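Local atomic coordinates of uncharacterized protein (Staphylococcus aureus subsp. aureus Mu50, PDB entry 4QPV), a protein that is of unknown function but represents the DUF1672 family, with a fold built on a repeated unit of a kinked helix followed by three strands. Residues Tyr27-Gln33 with Ile269-Pro274; Phe92-Ile96 with Leu121-Val125; Leu138-Thr142 with Asn172-Leu177; Glu80-His84 with Met163-Asn167. All coordinates share one frame; numbering follows the deposited sequence. Where two conformers were deposited one is given.

Interaction 1 (Tyr27-Gln33 with Ile269-Pro274); sequences YVGQGFQ and INTKRP
Tyr27 OH donates to Thr271 O at 2.7 Å, approaching 20° off the carbonyl plane, the first of four hydrogen bonds that tie Tyr27-Gln33 to Ile269-Pro274. Gln33 N meets a lone pair of Lys272 O at 3.1 Å in a nearly straight bond (175°). Arg273 answers side-on: NE (2.9 Å) and NH2 both donate to the single acceptor Gln33 O, which lies in the guanidinium plane. A CA-H...O contact from Lys272 CA to Gly31 O (3.4 Å) adds to the backbone pairing.

The apolar contacts centre on two rings. Tyr27 CG is anti to the backbone N (chi1 178°), which carries the ring past Ile269, whose CG2 lies 3.5 Å from Tyr27 CB, and on to Pro274, whose CB is 3.6 Å from Tyr27 CE2. Pro274 CD meets the edge of the Phe32 ring at CD1, 3.5 Å away.

Each segment is also braced internally, by the type II turn Gly29-Phe32 and by the Asx motif in which Asn270 OD1 accepts from Arg273 N. Strand 268-270 pairs with strand 21-23; just beyond it Thr271 OG1 bonds Pro19 O, while Tyr27, Phe32 and Pro274 all rest on Thr165 of helix 159-165.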
loop_
_atom_site.group_PDB
_atom_site.type_symbol
_atom_site.label_atom_id
_atom_site.label_comp_id
_atom_site.label_asym_id
_atom_site.label_seq_id
_atom_site.Cartn_x
_atom_site.Cartn_y
_atom_site.Cartn_z
ATOM N N TYR A 27 7.058 9.582 -13.333
ATOM C CA TYR A 27 7.788 8.485 -12.718
ATOM C C TYR A 27 6.984 7.166 -12.780
ATOM O O TYR A 27 5.856 7.101 -12.291
ATOM C CB TYR A 27 8.134 8.847 -11.280
ATOM C CG TYR A 27 8.853 7.740 -10.537
ATOM C CD1 TYR A 27 10.166 7.400 -10.852
ATOM C CD2 TYR A 27 8.242 7.080 -9.471
ATOM C CE1 TYR A 27 10.841 6.403 -10.155
ATOM C CE2 TYR A 27 8.920 6.102 -8.744
ATOM C CZ TYR A 27 10.226 5.786 -9.074
ATOM O OH TYR A 27 10.912 4.841 -8.359
ATOM N N VAL A 28 7.575 6.133 -13.397
ATOM C CA VAL A 28 6.947 4.817 -13.526
ATOM C C VAL A 28 7.811 3.727 -12.826
ATOM O O VAL A 28 7.612 2.538 -13.063
ATOM C CB VAL A 28 6.596 4.451 -15.009
ATOM C CG1 VAL A 28 5.537 5.410 -15.573
ATOM C CG2 VAL A 28 7.841 4.389 -15.912
ATOM N N GLY A 29 8.721 4.145 -11.941
ATOM C CA GLY A 29 9.575 3.209 -11.209
ATOM C C GLY A 29 10.971 3.031 -11.775
ATOM O O GLY A 29 11.731 2.185 -11.284
ATOM N N GLN A 30 11.344 3.829 -12.807
ATOM C CA GLN A 30 12.687 3.687 -13.400
ATOM C C GLN A 30 13.742 4.112 -12.356
ATOM O O GLN A 30 13.560 5.108 -11.661
ATOM C CB GLN A 30 12.829 4.467 -14.738
ATOM C CG GLN A 30 12.596 5.973 -14.655
ATOM C CD GLN A 30 11.148 6.372 -14.893
ATOM O OE1 GLN A 30 10.246 6.064 -14.112
ATOM N NE2 GLN A 30 10.910 7.125 -15.955
ATOM N N GLY A 31 14.746 3.272 -12.164
ATOM C CA GLY A 31 15.788 3.541 -11.180
ATOM C C GLY A 31 15.478 3.073 -9.768
ATOM O O GLY A 31 16.339 3.176 -8.899
ATOM N N PHE A 32 14.256 2.536 -9.515
ATOM C CA PHE A 32 13.896 2.043 -8.180
ATOM C C PHE A 32 14.853 0.958 -7.742
ATOM O O PHE A 32 15.056 -0.038 -8.457
ATOM C CB PHE A 32 12.444 1.527 -8.122
ATOM C CG PHE A 32 12.076 0.860 -6.807
ATOM C CD1 PHE A 32 12.071 1.580 -5.619
ATOM C CD2 PHE A 32 11.739 -0.490 -6.764
ATOM C CE1 PHE A 32 11.703 0.972 -4.410
ATOM C CE2 PHE A 32 11.376 -1.099 -5.566
ATOM C CZ PHE A 32 11.373 -0.370 -4.386
ATOM N N GLN A 33 15.494 1.166 -6.591
ATOM C CA GLN A 33 16.455 0.187 -6.083
ATOM C C GLN A 33 16.604 0.253 -4.570
ATOM O O GLN A 33 17.320 1.127 -4.081
ATOM C CB GLN A 33 17.854 0.387 -6.737
ATOM C CG GLN A 33 18.919 -0.671 -6.361
ATOM C CD GLN A 33 18.409 -2.084 -6.575
ATOM O OE1 GLN A 33 18.068 -2.807 -5.631
ATOM N NE2 GLN A 33 18.250 -2.463 -7.818
ATOM N N ILE A 269 9.640 13.329 -7.073
ATOM C CA ILE A 269 9.754 12.044 -6.394
ATOM C C ILE A 269 11.178 11.534 -6.557
ATOM O O ILE A 269 11.762 11.647 -7.639
ATOM C CB ILE A 269 8.678 11.004 -6.858
ATOM C CG1 ILE A 269 8.638 9.735 -5.934
ATOM C CG2 ILE A 269 8.829 10.613 -8.332
ATOM C CD1 ILE A 269 8.107 9.972 -4.468
ATOM N N ASN A 270 11.738 10.991 -5.475
ATOM C CA ASN A 270 13.075 10.396 -5.507
ATOM C C ASN A 270 12.978 9.083 -6.302
ATOM O O ASN A 270 12.212 8.206 -5.919
ATOM C CB ASN A 270 13.552 10.164 -4.075
ATOM C CG ASN A 270 14.980 9.714 -3.990
ATOM O OD1 ASN A 270 15.326 8.591 -4.340
ATOM N ND2 ASN A 270 15.828 10.583 -3.502
ATOM N N THR A 271 13.727 8.948 -7.397
ATOM C CA THR A 271 13.597 7.774 -8.282
ATOM C C THR A 271 14.092 6.457 -7.664
ATOM O O THR A 271 13.460 5.423 -7.876
ATOM C CB THR A 271 14.276 8.011 -9.643
ATOM O OG1 THR A 271 15.657 8.306 -9.445
ATOM C CG2 THR A 271 13.605 9.141 -10.445
ATOM N N LYS A 272 15.212 6.499 -6.932
ATOM C CA LYS A 272 15.800 5.304 -6.324
ATOM C C LYS A 272 14.991 4.867 -5.105
ATOM O O LYS A 272 14.827 3.666 -4.878
ATOM C CB LYS A 272 17.268 5.583 -5.934
ATOM C CG LYS A 272 18.069 4.352 -5.531
ATOM C CD LYS A 272 19.459 4.740 -5.021
ATOM C CE LYS A 272 20.370 3.542 -4.902
ATOM N NZ LYS A 272 21.711 3.908 -4.360
ATOM N N ARG A 273 14.501 5.838 -4.324
ATOM C CA ARG A 273 13.754 5.623 -3.085
ATOM C C ARG A 273 12.485 6.476 -3.085
ATOM O O ARG A 273 12.453 7.497 -2.404
ATOM C CB ARG A 273 14.644 6.000 -1.873
ATOM C CG ARG A 273 15.989 5.286 -1.814
ATOM C CD ARG A 273 15.837 3.842 -1.348
ATOM N NE ARG A 273 16.940 3.049 -1.878
ATOM C CZ ARG A 273 18.166 3.038 -1.369
ATOM N NH1 ARG A 273 18.438 3.712 -0.253
ATOM N NH2 ARG A 273 19.117 2.312 -1.938
ATOM N N PRO A 274 11.417 6.038 -3.810
ATOM C CA PRO A 274 10.193 6.862 -3.932
ATOM C C PRO A 274 9.297 6.812 -2.702
ATOM O O PRO A 274 8.128 6.421 -2.782
ATOM C CB PRO A 274 9.502 6.252 -5.161
ATOM C CG PRO A 274 9.881 4.811 -5.109
ATOM C CD PRO A 274 11.328 4.818 -4.646
#

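Interaction 2 (Phe92-Ile96 with Leu121-Val125); sequences FNASI and LVGTV
Val125 lies over one face of the Phe92 ring, its CA 4.0 Å from the ring centroid and 10° off the normal, a CH-pi contact made by the helix backbone itself. Both methyls of Val125 reach the far end of the same ring, CG2 coming to 3.7 Å from Phe92 CZ and CG1 to 3.9 Å from Phe92 CE2. The ring takes this place because Phe92 CG sits between its backbone N and carbonyl carbon (chi1 63°), which lays one face against the backbone of Val125.

Next along the strand, Ala94 CB receives the Thr124 methyl, CG2, at 3.6 Å, and the same methyl lies 3.6 Å from Asn93 O. Leu121 CD1 touches Ala94 CB at 4.1 Å and also nears Ser95 O, while its other branch, CD2, meets Ile96 CD1 at 4.2 Å.

No hydrogen bond crosses between the segments. Thr124 turns its methyl to the strand, and OG1 makes weak bonds to Thr120 O and Ser168 O. Ser95, whose CB points away from the helix, bonds Glu80 and Asn167 through OG.

The strand and helix segments run nearly antiparallel, 159° between directions, with axes 8.7 Å apart. Strand 90-98 is an outer strand of the three-stranded antiparallel sheet; from helix 48-63, Phe58 packs on Ile96 and Leu121 and Phe59 on Ala94, and Tyr187 of helix 184-190 touches Val125.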
loop_
_atom_site.group_PDB
_atom_site.type_symbol
_atom_site.label_atom_id
_atom_site.label_comp_id
_atom_site.label_asym_id
_atom_site.label_seq_id
_atom_site.Cartn_x
_atom_site.Cartn_y
_atom_site.Cartn_z
ATOM N N PHE A 92 -4.338 -5.364 -2.190
ATOM C CA PHE A 92 -3.163 -4.746 -1.560
ATOM C C PHE A 92 -1.926 -5.013 -2.388
ATOM O O PHE A 92 -1.930 -5.872 -3.278
ATOM C CB PHE A 92 -2.929 -5.278 -0.105
ATOM C CG PHE A 92 -2.623 -6.768 0.011
ATOM C CD1 PHE A 92 -1.331 -7.251 -0.192
ATOM C CD2 PHE A 92 -3.640 -7.687 0.253
ATOM C CE1 PHE A 92 -1.061 -8.631 -0.136
ATOM C CE2 PHE A 92 -3.365 -9.059 0.367
ATOM C CZ PHE A 92 -2.075 -9.523 0.174
ATOM N N ASN A 93 -0.882 -4.256 -2.056
ATOM C CA ASN A 93 0.476 -4.449 -2.555
ATOM C C ASN A 93 1.351 -4.693 -1.354
ATOM O O ASN A 93 1.144 -4.075 -0.303
ATOM C CB ASN A 93 0.973 -3.284 -3.386
ATOM C CG ASN A 93 0.419 -3.325 -4.781
ATOM O OD1 ASN A 93 -0.792 -3.195 -4.994
ATOM N ND2 ASN A 93 1.283 -3.564 -5.751
ATOM N N ALA A 94 2.284 -5.629 -1.479
ATOM C CA ALA A 94 3.169 -5.983 -0.376
ATOM C C ALA A 94 4.476 -6.459 -0.940
ATOM O O ALA A 94 4.590 -6.610 -2.158
ATOM C CB ALA A 94 2.514 -7.099 0.454
ATOM N N SER A 95 5.469 -6.689 -0.074
ATOM C CA SER A 95 6.743 -7.254 -0.521
ATOM C C SER A 95 7.286 -8.190 0.523
ATOM O O SER A 95 6.976 -8.067 1.722
ATOM C CB SER A 95 7.759 -6.169 -0.880
ATOM O OG SER A 95 8.341 -5.598 0.280
ATOM N N ILE A 96 8.109 -9.139 0.065
ATOM C CA ILE A 96 8.723 -10.126 0.935
ATOM C C ILE A 96 10.204 -10.267 0.572
ATOM O O ILE A 96 10.495 -10.463 -0.613
ATOM C CB ILE A 96 7.966 -11.496 0.883
ATOM C CG1 ILE A 96 8.564 -12.542 1.848
ATOM C CG2 ILE A 96 7.821 -12.065 -0.541
ATOM C CD1 ILE A 96 8.295 -12.301 3.331
ATOM N N LEU A 121 3.788 -7.490 8.120
ATOM C CA LEU A 121 3.275 -8.048 6.872
ATOM C C LEU A 121 1.812 -8.429 7.028
ATOM O O LEU A 121 1.022 -8.154 6.134
ATOM C CB LEU A 121 4.114 -9.271 6.437
ATOM C CG LEU A 121 3.738 -9.849 5.083
ATOM C CD1 LEU A 121 3.949 -8.806 3.943
ATOM C CD2 LEU A 121 4.518 -11.109 4.822
ATOM N N VAL A 122 1.444 -9.034 8.172
ATOM C CA VAL A 122 0.038 -9.347 8.451
ATOM C C VAL A 122 -0.803 -8.043 8.338
ATOM O O VAL A 122 -1.834 -8.056 7.672
ATOM C CB VAL A 122 -0.158 -10.056 9.813
ATOM C CG1 VAL A 122 -1.624 -10.065 10.231
ATOM C CG2 VAL A 122 0.380 -11.490 9.753
ATOM N N GLY A 123 -0.331 -6.949 8.950
ATOM C CA GLY A 123 -1.011 -5.650 8.898
ATOM C C GLY A 123 -1.157 -5.124 7.480
ATOM O O GLY A 123 -2.198 -4.576 7.117
ATOM N N THR A 124 -0.127 -5.344 6.647
ATOM C CA THR A 124 -0.121 -4.955 5.234
ATOM C C THR A 124 -1.215 -5.746 4.473
ATOM O O THR A 124 -1.968 -5.172 3.697
ATOM C CB THR A 124 1.293 -5.170 4.677
ATOM O OG1 THR A 124 2.125 -4.144 5.219
ATOM C CG2 THR A 124 1.347 -5.128 3.172
ATOM N N VAL A 125 -1.301 -7.054 4.713
ATOM C CA VAL A 125 -2.307 -7.893 4.076
ATOM C C VAL A 125 -3.694 -7.474 4.572
ATOM O O VAL A 125 -4.610 -7.346 3.768
ATOM C CB VAL A 125 -1.998 -9.373 4.374
ATOM C CG1 VAL A 125 -3.182 -10.277 4.035
ATOM C CG2 VAL A 125 -0.731 -9.810 3.634
#

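Interaction 3 (Leu138-Thr142 with Asn172-Leu177); sequences LDNLT and NEYYYL
Tyr175 OH donates to a carbonyl oxygen inside a helix: Leu138 O, 2.8 Å away, already accepts the ordinary helical bond from Thr142 N. The hydroxyl arrives 58° above the carbonyl plane, with a C=O...O angle of 104°, so it approaches from above the peptide and misses the lone-pair direction.

The ring that carries this hydroxyl has a neighbour over each face, both offset toward the rim. Leu141 CD2 lies over one, 4.3 Å from the ring centroid, a CH-pi contact; Asn172 OD1 stands over the opposite face. Leu138 packs beside the hydroxyl end, its CB 3.4 Å from Tyr175 OH and its CD2 near CE1. With CG between the backbone N and the carbonyl carbon (chi1 65°), Tyr175 reaches across from the strand to the helix.

Thr142 OG1 stands 2.9 Å from Asn172 ND2 and 3.1 Å from Tyr175 OH, gathering the polar ends of three side chains. Asn172 is held by its own loop: OD1 accepts from Tyr174 N and Tyr175 N on opposite faces of the amide, an Asx turn and Asx motif leading into strand 175-178. Farther along, Leu138 CD1 meets Leu177 CD2 at 3.9 Å, and Val221 of the neighbouring strand 220-227 packs on Leu138, Leu141, Tyr175 and Leu177.

The contact thus divides along the tyrosine: leucine side chains flank the ring, while its hydroxyl ends in a polar cluster, where the bond to Leu138 O gives this buried residue a partner on helix 135-147.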
loop_
_atom_site.group_PDB
_atom_site.type_symbol
_atom_site.label_atom_id
_atom_site.label_comp_id
_atom_site.label_asym_id
_atom_site.label_seq_id
_atom_site.Cartn_x
_atom_site.Cartn_y
_atom_site.Cartn_z
ATOM N N LEU A 138 -14.574 3.641 -0.260
ATOM C CA LEU A 138 -13.199 3.932 -0.670
ATOM C C LEU A 138 -13.140 4.183 -2.196
ATOM O O LEU A 138 -12.465 5.113 -2.626
ATOM C CB LEU A 138 -12.252 2.805 -0.220
ATOM C CG LEU A 138 -11.975 2.804 1.298
ATOM C CD1 LEU A 138 -11.348 1.472 1.745
ATOM C CD2 LEU A 138 -11.072 3.989 1.693
ATOM N N ASP A 139 -13.900 3.404 -2.995
ATOM C CA ASP A 139 -13.976 3.630 -4.445
ATOM C C ASP A 139 -14.609 5.004 -4.733
ATOM O O ASP A 139 -14.149 5.708 -5.628
ATOM C CB ASP A 139 -14.729 2.501 -5.139
ATOM C CG ASP A 139 -14.000 1.155 -5.129
ATOM O OD1 ASP A 139 -12.775 1.128 -4.790
ATOM O OD2 ASP A 139 -14.620 0.140 -5.545
ATOM N N ASN A 140 -15.597 5.431 -3.920
ATOM C CA ASN A 140 -16.170 6.771 -4.074
ATOM C C ASN A 140 -15.124 7.835 -3.791
ATOM O O ASN A 140 -15.090 8.837 -4.503
ATOM C CB ASN A 140 -17.363 6.990 -3.174
ATOM C CG ASN A 140 -18.576 6.218 -3.586
ATOM O OD1 ASN A 140 -18.744 5.830 -4.755
ATOM N ND2 ASN A 140 -19.450 5.979 -2.621
ATOM N N LEU A 141 -14.275 7.623 -2.759
ATOM C CA LEU A 141 -13.200 8.568 -2.446
ATOM C C LEU A 141 -12.221 8.666 -3.632
ATOM O O LEU A 141 -11.820 9.780 -4.005
ATOM C CB LEU A 141 -12.449 8.181 -1.146
ATOM C CG LEU A 141 -11.249 9.082 -0.738
ATOM C CD1 LEU A 141 -11.688 10.558 -0.538
ATOM C CD2 LEU A 141 -10.599 8.582 0.535
ATOM N N THR A 142 -11.868 7.511 -4.238
ATOM C CA THR A 142 -10.940 7.495 -5.384
ATOM C C THR A 142 -11.486 8.368 -6.521
ATOM O O THR A 142 -10.765 9.218 -7.055
ATOM C CB THR A 142 -10.679 6.071 -5.866
ATOM O OG1 THR A 142 -10.219 5.301 -4.753
ATOM C CG2 THR A 142 -9.645 6.031 -7.006
ATOM N N ASN A 172 -3.705 3.159 -4.150
ATOM C CA ASN A 172 -3.941 3.538 -5.533
ATOM C C ASN A 172 -3.083 4.792 -5.797
ATOM O O ASN A 172 -2.210 5.144 -4.981
ATOM C CB ASN A 172 -5.442 3.697 -5.872
ATOM C CG ASN A 172 -6.152 4.723 -5.034
ATOM O OD1 ASN A 172 -5.582 5.746 -4.643
ATOM N ND2 ASN A 172 -7.414 4.451 -4.721
ATOM N N GLU A 173 -3.283 5.433 -6.939
ATOM C CA GLU A 173 -2.512 6.618 -7.324
ATOM C C GLU A 173 -2.594 7.739 -6.282
ATOM O O GLU A 173 -1.634 8.487 -6.112
ATOM C CB GLU A 173 -3.028 7.172 -8.666
ATOM C CG GLU A 173 -2.853 6.244 -9.858
ATOM C CD GLU A 173 -3.757 6.603 -11.022
ATOM O OE1 GLU A 173 -4.985 6.387 -10.910
ATOM O OE2 GLU A 173 -3.241 7.108 -12.044
ATOM N N TYR A 174 -3.753 7.857 -5.600
ATOM C CA TYR A 174 -4.060 8.969 -4.711
ATOM C C TYR A 174 -3.935 8.752 -3.216
ATOM O O TYR A 174 -3.773 9.747 -2.513
ATOM C CB TYR A 174 -5.500 9.447 -5.024
ATOM C CG TYR A 174 -5.644 9.826 -6.479
ATOM C CD1 TYR A 174 -5.144 11.037 -6.956
ATOM C CD2 TYR A 174 -6.193 8.934 -7.403
ATOM C CE1 TYR A 174 -5.182 11.351 -8.315
ATOM C CE2 TYR A 174 -6.227 9.237 -8.767
ATOM C CZ TYR A 174 -5.742 10.458 -9.214
ATOM O OH TYR A 174 -5.748 10.769 -10.550
ATOM N N TYR A 175 -4.047 7.523 -2.717
ATOM C CA TYR A 175 -3.951 7.304 -1.276
ATOM C C TYR A 175 -3.583 5.885 -0.951
ATOM O O TYR A 175 -3.622 4.994 -1.813
ATOM C CB TYR A 175 -5.278 7.690 -0.547
ATOM C CG TYR A 175 -6.481 6.832 -0.901
ATOM C CD1 TYR A 175 -6.696 5.604 -0.276
ATOM C CD2 TYR A 175 -7.435 7.279 -1.811
ATOM C CE1 TYR A 175 -7.816 4.825 -0.575
ATOM C CE2 TYR A 175 -8.575 6.523 -2.097
ATOM C CZ TYR A 175 -8.747 5.284 -1.496
ATOM O OH TYR A 175 -9.842 4.511 -1.807
ATOM N N TYR A 176 -3.237 5.674 0.320
ATOM C CA TYR A 176 -2.992 4.333 0.827
ATOM C C TYR A 176 -3.778 4.189 2.136
ATOM O O TYR A 176 -4.130 5.200 2.792
ATOM C CB TYR A 176 -1.496 4.025 0.977
ATOM C CG TYR A 176 -0.813 4.856 2.039
ATOM C CD1 TYR A 176 -0.364 6.145 1.760
ATOM C CD2 TYR A 176 -0.624 4.360 3.330
ATOM C CE1 TYR A 176 0.247 6.925 2.737
ATOM C CE2 TYR A 176 -0.005 5.129 4.317
ATOM C CZ TYR A 176 0.438 6.409 4.011
ATOM O OH TYR A 176 1.036 7.179 4.977
ATOM N N LEU A 177 -4.085 2.932 2.489
ATOM C CA LEU A 177 -4.868 2.578 3.671
ATOM C C LEU A 177 -3.973 1.751 4.617
ATOM O O LEU A 177 -3.222 0.894 4.143
ATOM C CB LEU A 177 -6.108 1.782 3.176
ATOM C CG LEU A 177 -7.138 1.239 4.174
ATOM C CD1 LEU A 177 -8.044 2.313 4.653
ATOM C CD2 LEU A 177 -8.040 0.235 3.487
#

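Interaction 4 (Glu80-His84 with Met163-Asn167); sequences EVFVH and MKTQN
Selenomethionine Met163 lays its selenium over one face of the His84 imidazole, 3.9 Å from the ring centroid and 27° off the normal, offset toward the rim. The side chain bends at chi2 and chi3, which brings SE to 3.6 Å from His84 ND1 and the terminal CE alongside at 3.8 Å from the same atom. His84 ND1 also lies beside the Asn93 side chain of strand 90-98.

Phe82 packs against the backbone at the C-terminal end of helix 159-165. Lys164 O, which bonds Asn71 ND2, stands over one face of its ring, whereas Gln166 O lies in the ring plane at the edge, 3.6 Å from Phe82 CD2. Asn167 crosses the ring obliquely, its amide plane only 13° from the ring plane, and its CB is 3.8 Å from Phe82 CE2. Phe32 meets the same ring with planes about 80° apart.

Glu80 OE2 and Asn167 ND2 are 3.9 Å apart and share Ser95 as a partner.

Strand and helix end thus meet without a direct hydrogen bond. Gln166 O may be weakly attracted to the positive rim of Phe82, and the selenium-over-ring contact is consistent with a Met-aromatic interaction, selenium standing in for sulfur, while Glu80, His84 and Asn167 find polar neighbours on strand 90-98.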
loop_
_atom_site.group_PDB
_atom_site.type_symbol
_atom_site.label_atom_id
_atom_site.label_comp_id
_atom_site.label_asym_id
_atom_site.label_seq_id
_atom_site.Cartn_x
_atom_site.Cartn_y
_atom_site.Cartn_z
ATOM N N GLU A 80 14.072 -9.375 -3.168
ATOM C CA GLU A 80 12.772 -8.948 -2.651
ATOM C C GLU A 80 11.745 -8.987 -3.773
ATOM O O GLU A 80 12.039 -8.553 -4.887
ATOM C CB GLU A 80 12.873 -7.553 -2.044
ATOM C CG GLU A 80 11.599 -7.078 -1.353
ATOM C CD GLU A 80 11.823 -5.801 -0.571
ATOM O OE1 GLU A 80 12.966 -5.284 -0.576
ATOM O OE2 GLU A 80 10.856 -5.323 0.059
ATOM N N VAL A 81 10.551 -9.525 -3.475
ATOM C CA VAL A 81 9.450 -9.651 -4.438
ATOM C C VAL A 81 8.306 -8.759 -4.010
ATOM O O VAL A 81 7.799 -8.926 -2.900
ATOM C CB VAL A 81 8.926 -11.108 -4.607
ATOM C CG1 VAL A 81 7.991 -11.228 -5.811
ATOM C CG2 VAL A 81 10.054 -12.110 -4.695
ATOM N N PHE A 82 7.880 -7.861 -4.893
ATOM C CA PHE A 82 6.728 -6.984 -4.685
ATOM C C PHE A 82 5.572 -7.733 -5.325
ATOM O O PHE A 82 5.763 -8.318 -6.399
ATOM C CB PHE A 82 6.972 -5.622 -5.341
ATOM C CG PHE A 82 7.930 -4.757 -4.563
ATOM C CD1 PHE A 82 9.300 -5.042 -4.547
ATOM C CD2 PHE A 82 7.473 -3.658 -3.845
ATOM C CE1 PHE A 82 10.182 -4.255 -3.804
ATOM C CE2 PHE A 82 8.360 -2.871 -3.101
ATOM C CZ PHE A 82 9.704 -3.171 -3.090
ATOM N N VAL A 83 4.415 -7.768 -4.659
ATOM C CA VAL A 83 3.249 -8.487 -5.154
ATOM C C VAL A 83 2.001 -7.591 -5.104
ATOM O O VAL A 83 1.921 -6.683 -4.284
ATOM C CB VAL A 83 2.992 -9.828 -4.394
ATOM C CG1 VAL A 83 4.188 -10.790 -4.486
ATOM C CG2 VAL A 83 2.584 -9.587 -2.926
ATOM N N HIS A 84 1.037 -7.878 -5.976
ATOM C CA HIS A 84 -0.269 -7.245 -5.966
ATOM C C HIS A 84 -1.300 -8.338 -5.769
ATOM O O HIS A 84 -1.232 -9.400 -6.400
ATOM C CB HIS A 84 -0.560 -6.422 -7.242
ATOM C CG HIS A 84 -1.917 -5.764 -7.228
ATOM N ND1 HIS A 84 -2.190 -4.687 -6.401
ATOM C CD2 HIS A 84 -3.039 -6.065 -7.935
ATOM C CE1 HIS A 84 -3.453 -4.352 -6.640
ATOM N NE2 HIS A 84 -4.004 -5.142 -7.557
HETATM N N MSE A 163 2.572 0.072 -8.450
HETATM C CA MSE A 163 2.642 -1.384 -8.646
HETATM C C MSE A 163 4.065 -1.907 -8.457
HETATM O O MSE A 163 4.249 -2.945 -7.802
HETATM C CB MSE A 163 2.107 -1.779 -10.032
HETATM C CG MSE A 163 0.589 -1.680 -10.133
HETATM SE SE MSE A 163 -0.387 -2.786 -8.816
HETATM C CE MSE A 163 -1.500 -1.402 -8.186
ATOM N N LYS A 164 5.062 -1.191 -8.949
ATOM C CA LYS A 164 6.450 -1.650 -8.863
ATOM C C LYS A 164 7.249 -1.213 -7.646
ATOM O O LYS A 164 8.297 -1.828 -7.387
ATOM C CB LYS A 164 7.180 -1.178 -10.122
ATOM C CG LYS A 164 6.631 -1.857 -11.372
ATOM C CD LYS A 164 7.322 -1.446 -12.641
ATOM C CE LYS A 164 6.616 -2.091 -13.820
ATOM N NZ LYS A 164 7.548 -2.352 -14.950
ATOM N N THR A 165 6.834 -0.130 -6.939
ATOM C CA THR A 165 7.721 0.402 -5.898
ATOM C C THR A 165 7.126 0.503 -4.498
ATOM O O THR A 165 7.852 0.879 -3.572
ATOM C CB THR A 165 8.250 1.797 -6.321
ATOM O OG1 THR A 165 7.243 2.811 -6.165
ATOM C CG2 THR A 165 8.821 1.826 -7.745
ATOM N N GLN A 166 5.825 0.239 -4.338
ATOM C CA GLN A 166 5.163 0.419 -3.038
ATOM C C GLN A 166 4.692 -0.918 -2.489
ATOM O O GLN A 166 4.398 -1.837 -3.265
ATOM C CB GLN A 166 3.995 1.424 -3.165
ATOM C CG GLN A 166 4.426 2.794 -3.788
ATOM C CD GLN A 166 5.390 3.580 -2.911
ATOM O OE1 GLN A 166 5.155 3.816 -1.719
ATOM N NE2 GLN A 166 6.503 4.014 -3.489
ATOM N N ASN A 167 4.645 -1.027 -1.145
ATOM C CA ASN A 167 4.384 -2.304 -0.472
ATOM C C ASN A 167 3.747 -2.124 0.909
ATOM O O ASN A 167 4.021 -2.919 1.817
ATOM C CB ASN A 167 5.769 -3.026 -0.313
ATOM C CG ASN A 167 6.786 -2.260 0.523
ATOM O OD1 ASN A 167 6.531 -1.160 1.039
ATOM N ND2 ASN A 167 7.967 -2.825 0.691
#

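How the interactions relate
Interaction 2 is the buried one of the four; interactions 1, 3 and 4 are partly buried, and interaction 1, farthest from the centre of the chain, has the most exposed residues. Interactions 2 and 4 engage adjacent strands of one sheet, 90-98 and 78-87, and their centres lie 9 Å apart. Interaction 4 also meets interaction 1, where Gln166 NE2 probably bonds Pro274 O at 3.0 Å, so the end of helix 159-165 joins the sheet to the outer loops. Interaction 3 stands apart on the five-stranded sheet, touching none of the others. Chemistry follows place: direct hydrogen bonds cross interactions 1 and 3, whereas interactions 2 and 4 rely on packing and ring-face contacts.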